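Local atomic coordinates of SusD-like carbohydrate binding protein BF1063 (Bacteroides fragilis NCTC 9343, PDB entry 3I4G), a protein that probably binds carbohydrate at the outer membrane and, as in other SusD-family proteins, is thought to assist glycan uptake. Residues Ala270-Ala284 with Glu354-Phe366. Numbering follows the deposited sequence.
Sequences ALSAKDGGWSLVNPA and EASRTGFMMRKYF
Strands 281-283 and 360-362 pass 4.8 Å apart at 121° without pairing, and water 1 joins them, giving hydrogen bonds to Ala270 O and Val281 O and accepting one from Met362 N. Asn282 suits its place because its amide serves both sides: OD1 accepts from Arg357 N at 2.9 Å, nearly straight (168°) though well above the carbonyl plane, while ND2 donates to Ser279 O and Val281 O, which fixes the amide's rotation. Thr358 OG1 donates to Pro283 O (2.8 Å) and accepts from Phe360 N, so one small hydroxyl ties the turn to the strand. Pro283, with no N-H to satisfy, lays its CD on Met361 C at 3.6 Å. Selenomethionine Met361 starts away from 270-284, but bends at chi2 (-69°) and chi3 bring its flexible end back, CE lying 3.5 Å from Ser279 OG. Leu271 CD2 sits over the centre of the Phe366 ring, a CH-pi contact 3.8 Å from the centroid, with the small Ala270 CB at the ring's edge. Glu354, alongside Trp278, forms a salt bridge with Lys346. Strand 281-283 pairs antiparallel with 63-65 and strand 360-362 with 323-325, so the contact joins two small two-stranded sheets at the end of helix 266-270, whose Leu266 touches Phe366.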
loop_
_atom_site.group_PDB
_atom_site.type_symbol
_atom_site.label_atom_id
_atom_site.label_comp_id
_atom_site.label_asym_id
_atom_site.label_seq_id
_atom_site.Cartn_x
_atom_site.Cartn_y
_atom_site.Cartn_z
ATOM N N ALA A 270 -12.566 -7.291 -5.989
ATOM C CA ALA A 270 -11.306 -7.936 -6.396
ATOM C C ALA A 270 -11.306 -9.455 -6.489
ATOM O O ALA A 270 -10.308 -10.018 -6.921
ATOM C CB ALA A 270 -10.161 -7.490 -5.492
ATOM N N LEU A 271 -12.375 -10.118 -6.046
ATOM C CA LEU A 271 -12.541 -11.525 -6.359
ATOM C C LEU A 271 -12.854 -11.654 -7.851
ATOM O O LEU A 271 -13.260 -10.692 -8.520
ATOM C CB LEU A 271 -13.677 -12.165 -5.542
ATOM C CG LEU A 271 -13.395 -12.254 -4.054
ATOM C CD1 LEU A 271 -14.618 -12.809 -3.273
ATOM C CD2 LEU A 271 -12.144 -13.118 -3.701
ATOM N N SER A 272 -12.703 -12.870 -8.396
ATOM C CA SER A 272 -13.046 -13.118 -9.784
ATOM C C SER A 272 -14.510 -13.559 -9.884
ATOM O O SER A 272 -15.179 -13.826 -8.868
ATOM C CB SER A 272 -12.087 -14.138 -10.413
ATOM O OG SER A 272 -12.404 -15.449 -10.016
ATOM N N ALA A 273 -15.015 -13.648 -11.099
ATOM C CA ALA A 273 -16.433 -13.947 -11.300
ATOM C C ALA A 273 -16.886 -15.236 -10.653
ATOM O O ALA A 273 -17.998 -15.292 -10.143
ATOM C CB ALA A 273 -16.733 -13.974 -12.805
ATOM N N LYS A 274 -16.061 -16.267 -10.669
ATOM C CA LYS A 274 -16.471 -17.568 -10.084
ATOM C C LYS A 274 -16.760 -17.450 -8.602
ATOM O O LYS A 274 -17.488 -18.288 -8.040
ATOM C CB LYS A 274 -15.411 -18.646 -10.339
ATOM C CG LYS A 274 -14.164 -18.547 -9.467
ATOM C CD LYS A 274 -13.082 -19.555 -9.906
ATOM C CE LYS A 274 -11.926 -19.577 -8.969
ATOM N NZ LYS A 274 -12.295 -19.963 -7.550
ATOM N N ASP A 275 -16.181 -16.444 -7.942
ATOM C CA ASP A 275 -16.395 -16.201 -6.529
ATOM C C ASP A 275 -17.210 -14.931 -6.260
ATOM O O ASP A 275 -17.222 -14.417 -5.146
ATOM C CB ASP A 275 -15.040 -16.178 -5.819
ATOM C CG ASP A 275 -14.369 -17.514 -5.872
ATOM O OD1 ASP A 275 -15.027 -18.485 -5.425
ATOM O OD2 ASP A 275 -13.227 -17.601 -6.379
ATOM N N GLY A 276 -17.894 -14.453 -7.286
ATOM C CA GLY A 276 -18.818 -13.322 -7.105
ATOM C C GLY A 276 -18.255 -11.946 -7.276
ATOM O O GLY A 276 -18.962 -10.974 -6.998
ATOM N N GLY A 277 -17.017 -11.827 -7.763
ATOM C CA GLY A 277 -16.371 -10.519 -7.820
ATOM C C GLY A 277 -16.201 -9.943 -9.196
ATOM O O GLY A 277 -16.457 -10.601 -10.201
ATOM N N TRP A 278 -15.701 -8.702 -9.252
ATOM C CA TRP A 278 -15.590 -7.922 -10.478
ATOM C C TRP A 278 -14.173 -7.858 -11.069
ATOM O O TRP A 278 -13.958 -7.176 -12.079
ATOM C CB TRP A 278 -16.128 -6.507 -10.228
ATOM C CG TRP A 278 -17.582 -6.465 -9.815
ATOM C CD1 TRP A 278 -18.559 -7.369 -10.143
ATOM C CD2 TRP A 278 -18.218 -5.429 -9.074
ATOM N NE1 TRP A 278 -19.773 -6.957 -9.622
ATOM C CE2 TRP A 278 -19.587 -5.778 -8.952
ATOM C CE3 TRP A 278 -17.755 -4.262 -8.459
ATOM C CZ2 TRP A 278 -20.509 -4.962 -8.265
ATOM C CZ3 TRP A 278 -18.676 -3.463 -7.787
ATOM C CH2 TRP A 278 -20.006 -3.835 -7.663
ATOM N N SER A 279 -13.197 -8.524 -10.450
ATOM C CA SER A 279 -11.829 -8.624 -10.996
ATOM C C SER A 279 -11.187 -7.281 -11.257
ATOM O O SER A 279 -10.501 -7.098 -12.253
ATOM C CB SER A 279 -11.800 -9.462 -12.290
ATOM O OG SER A 279 -12.351 -10.763 -12.087
ATOM N N LEU A 280 -11.357 -6.316 -10.363
ATOM C CA LEU A 280 -10.771 -4.978 -10.626
ATOM C C LEU A 280 -9.249 -4.957 -10.488
ATOM O O LEU A 280 -8.584 -4.238 -11.211
ATOM C CB LEU A 280 -11.415 -3.926 -9.722
ATOM C CG LEU A 280 -10.975 -2.477 -9.986
ATOM C CD1 LEU A 280 -11.188 -2.079 -11.433
ATOM C CD2 LEU A 280 -11.674 -1.478 -9.067
ATOM N N VAL A 281 -8.703 -5.714 -9.522
ATOM C CA VAL A 281 -7.248 -5.750 -9.201
ATOM C C VAL A 281 -6.525 -6.812 -10.010
ATOM O O VAL A 281 -6.814 -7.977 -9.864
ATOM C CB VAL A 281 -7.025 -5.998 -7.697
ATOM C CG1 VAL A 281 -5.534 -5.982 -7.396
ATOM C CG2 VAL A 281 -7.783 -4.972 -6.893
ATOM N N ASN A 282 -5.620 -6.420 -10.929
ATOM C CA ASN A 282 -4.967 -7.352 -11.860
ATOM C C ASN A 282 -3.428 -7.279 -11.834
ATOM O O ASN A 282 -2.833 -6.384 -12.445
ATOM C CB ASN A 282 -5.429 -7.034 -13.305
ATOM C CG ASN A 282 -6.938 -7.080 -13.560
ATOM O OD1 ASN A 282 -7.372 -6.590 -14.594
ATOM N ND2 ASN A 282 -7.727 -7.745 -12.700
ATOM N N PRO A 283 -2.758 -8.192 -11.116
ATOM C CA PRO A 283 -1.291 -8.207 -11.134
ATOM C C PRO A 283 -0.738 -8.341 -12.534
ATOM O O PRO A 283 -1.349 -8.946 -13.391
ATOM C CB PRO A 283 -0.947 -9.427 -10.267
ATOM C CG PRO A 283 -2.150 -9.596 -9.355
ATOM C CD PRO A 283 -3.323 -9.196 -10.218
ATOM N N ALA A 284 0.423 -7.752 -12.755
ATOM C CA ALA A 284 1.083 -7.747 -14.040
ATOM C C ALA A 284 2.237 -8.728 -14.150
ATOM O O ALA A 284 2.820 -9.173 -13.154
ATOM C CB ALA A 284 1.638 -6.348 -14.322
ATOM N N GLU A 354 -15.951 -8.568 -17.814
ATOM C CA GLU A 354 -15.839 -8.330 -16.385
ATOM C C GLU A 354 -15.018 -9.467 -15.812
ATOM O O GLU A 354 -15.512 -10.415 -15.192
ATOM C CB GLU A 354 -17.218 -8.283 -15.772
ATOM C CG GLU A 354 -17.218 -7.817 -14.320
ATOM C CD GLU A 354 -18.631 -7.712 -13.754
ATOM O OE1 GLU A 354 -19.223 -8.739 -13.404
ATOM O OE2 GLU A 354 -19.103 -6.585 -13.657
ATOM N N ALA A 355 -13.714 -9.365 -16.054
ATOM C CA ALA A 355 -12.755 -10.392 -15.759
ATOM C C ALA A 355 -11.361 -9.757 -15.828
ATOM O O ALA A 355 -11.189 -8.640 -16.309
ATOM C CB ALA A 355 -12.899 -11.540 -16.789
ATOM N N SER A 356 -10.341 -10.487 -15.389
ATOM C CA SER A 356 -8.997 -9.983 -15.385
ATOM C C SER A 356 -8.525 -9.533 -16.744
ATOM O O SER A 356 -8.764 -10.184 -17.751
ATOM C CB SER A 356 -8.042 -11.100 -14.904
ATOM O OG SER A 356 -6.682 -10.665 -14.946
ATOM N N ARG A 357 -7.832 -8.416 -16.786
ATOM C CA ARG A 357 -7.228 -7.924 -18.022
ATOM C C ARG A 357 -5.832 -8.464 -18.226
ATOM O O ARG A 357 -5.256 -8.326 -19.307
ATOM C CB ARG A 357 -7.172 -6.399 -18.034
ATOM C CG ARG A 357 -8.492 -5.777 -18.284
ATOM C CD ARG A 357 -8.923 -5.836 -19.791
ATOM N NE ARG A 357 -10.290 -5.362 -19.837
ATOM C CZ ARG A 357 -11.357 -6.121 -19.596
ATOM N NH1 ARG A 357 -11.279 -7.446 -19.589
ATOM N NH2 ARG A 357 -12.511 -5.535 -19.396
ATOM N N THR A 358 -5.249 -9.096 -17.205
ATOM C CA THR A 358 -3.884 -9.610 -17.303
ATOM C C THR A 358 -3.766 -11.129 -17.318
ATOM O O THR A 358 -2.767 -11.653 -17.798
ATOM C CB THR A 358 -3.030 -9.120 -16.137
ATOM O OG1 THR A 358 -3.590 -9.643 -14.930
ATOM C CG2 THR A 358 -2.969 -7.576 -16.022
ATOM N N GLY A 359 -4.725 -11.848 -16.752
ATOM C CA GLY A 359 -4.567 -13.288 -16.563
ATOM C C GLY A 359 -4.149 -13.621 -15.143
ATOM O O GLY A 359 -4.110 -14.804 -14.778
ATOM N N PHE A 360 -3.816 -12.611 -14.340
ATOM C CA PHE A 360 -3.504 -12.795 -12.919
ATOM C C PHE A 360 -4.621 -12.175 -12.096
ATOM O O PHE A 360 -5.354 -11.271 -12.546
ATOM C CB PHE A 360 -2.184 -12.142 -12.542
ATOM C CG PHE A 360 -0.973 -12.735 -13.227
ATOM C CD1 PHE A 360 -0.507 -13.976 -12.840
ATOM C CD2 PHE A 360 -0.297 -12.056 -14.239
ATOM C CE1 PHE A 360 0.618 -14.525 -13.425
ATOM C CE2 PHE A 360 0.828 -12.608 -14.822
ATOM C CZ PHE A 360 1.265 -13.831 -14.441
HETATM N N MSE A 361 -4.683 -12.629 -10.859
HETATM C CA MSE A 361 -5.556 -12.090 -9.841
HETATM C C MSE A 361 -4.802 -12.001 -8.530
HETATM O O MSE A 361 -3.765 -12.651 -8.357
HETATM C CB MSE A 361 -6.788 -12.956 -9.687
HETATM C CG MSE A 361 -7.696 -12.992 -10.900
HETATM SE SE MSE A 361 -8.592 -11.221 -11.159
HETATM C CE MSE A 361 -9.792 -11.346 -9.839
HETATM N N MSE A 362 -5.327 -11.210 -7.592
HETATM C CA MSE A 362 -4.720 -11.099 -6.267
HETATM C C MSE A 362 -5.300 -12.122 -5.308
HETATM O O MSE A 362 -6.493 -12.177 -5.081
HETATM C CB MSE A 362 -4.936 -9.684 -5.685
HETATM C CG MSE A 362 -4.342 -9.498 -4.295
HETATM SE SE MSE A 362 -4.506 -7.648 -3.695
HETATM C CE MSE A 362 -6.325 -7.708 -3.330
ATOM N N ARG A 363 -4.424 -12.920 -4.711
ATOM C CA ARG A 363 -4.789 -13.886 -3.654
ATOM C C ARG A 363 -4.706 -13.237 -2.269
ATOM O O ARG A 363 -5.481 -13.580 -1.364
ATOM C CB ARG A 363 -3.871 -15.118 -3.704
ATOM C CG ARG A 363 -4.382 -16.271 -2.864
ATOM C CD ARG A 363 -3.432 -17.432 -2.763
ATOM N NE ARG A 363 -3.236 -18.195 -3.995
ATOM C CZ ARG A 363 -3.996 -19.217 -4.381
ATOM N NH1 ARG A 363 -5.094 -19.546 -3.716
ATOM N NH2 ARG A 363 -3.696 -19.880 -5.482
ATOM N N LYS A 364 -3.754 -12.334 -2.076
ATOM C CA LYS A 364 -3.548 -11.653 -0.794
ATOM C C LYS A 364 -4.844 -10.994 -0.347
ATOM O O LYS A 364 -5.584 -10.473 -1.171
ATOM C CB LYS A 364 -2.439 -10.633 -0.910
ATOM C CG LYS A 364 -1.998 -10.003 0.405
ATOM C CD LYS A 364 -0.731 -9.161 0.264
ATOM C CE LYS A 364 0.560 -10.024 0.224
ATOM N NZ LYS A 364 1.816 -9.224 0.086
ATOM N N TYR A 365 -5.081 -11.053 0.981
ATOM C CA TYR A 365 -6.208 -10.451 1.714
ATOM C C TYR A 365 -7.484 -11.292 1.741
ATOM O O TYR A 365 -8.441 -10.907 2.400
ATOM C CB TYR A 365 -6.534 -9.045 1.184
ATOM C CG TYR A 365 -5.431 -8.036 1.263
ATOM C CD1 TYR A 365 -5.007 -7.503 2.480
ATOM C CD2 TYR A 365 -4.805 -7.579 0.106
ATOM C CE1 TYR A 365 -3.981 -6.578 2.544
ATOM C CE2 TYR A 365 -3.765 -6.674 0.172
ATOM C CZ TYR A 365 -3.368 -6.155 1.380
ATOM O OH TYR A 365 -2.385 -5.224 1.417
ATOM N N PHE A 366 -7.476 -12.442 1.072
ATOM C CA PHE A 366 -8.675 -13.309 1.000
ATOM C C PHE A 366 -8.487 -14.598 1.766
ATOM O O PHE A 366 -7.719 -15.456 1.370
ATOM C CB PHE A 366 -9.062 -13.562 -0.471
ATOM C CG PHE A 366 -9.318 -12.280 -1.240
ATOM C CD1 PHE A 366 -10.291 -11.374 -0.820
ATOM C CD2 PHE A 366 -8.589 -11.948 -2.331
ATOM C CE1 PHE A 366 -10.487 -10.183 -1.481
ATOM C CE2 PHE A 366 -8.798 -10.749 -2.991
ATOM C CZ PHE A 366 -9.745 -9.874 -2.581
HETATM O O HOH W 1 -7.607 -9.527 -7.762
HETATM O O HOH W 2 -8.983 -12.425 -6.233
HETATM O O HOH W 3 -14.962 -10.886 -12.535
HETATM O O HOH W 4 -11.171 -12.777 -13.679
#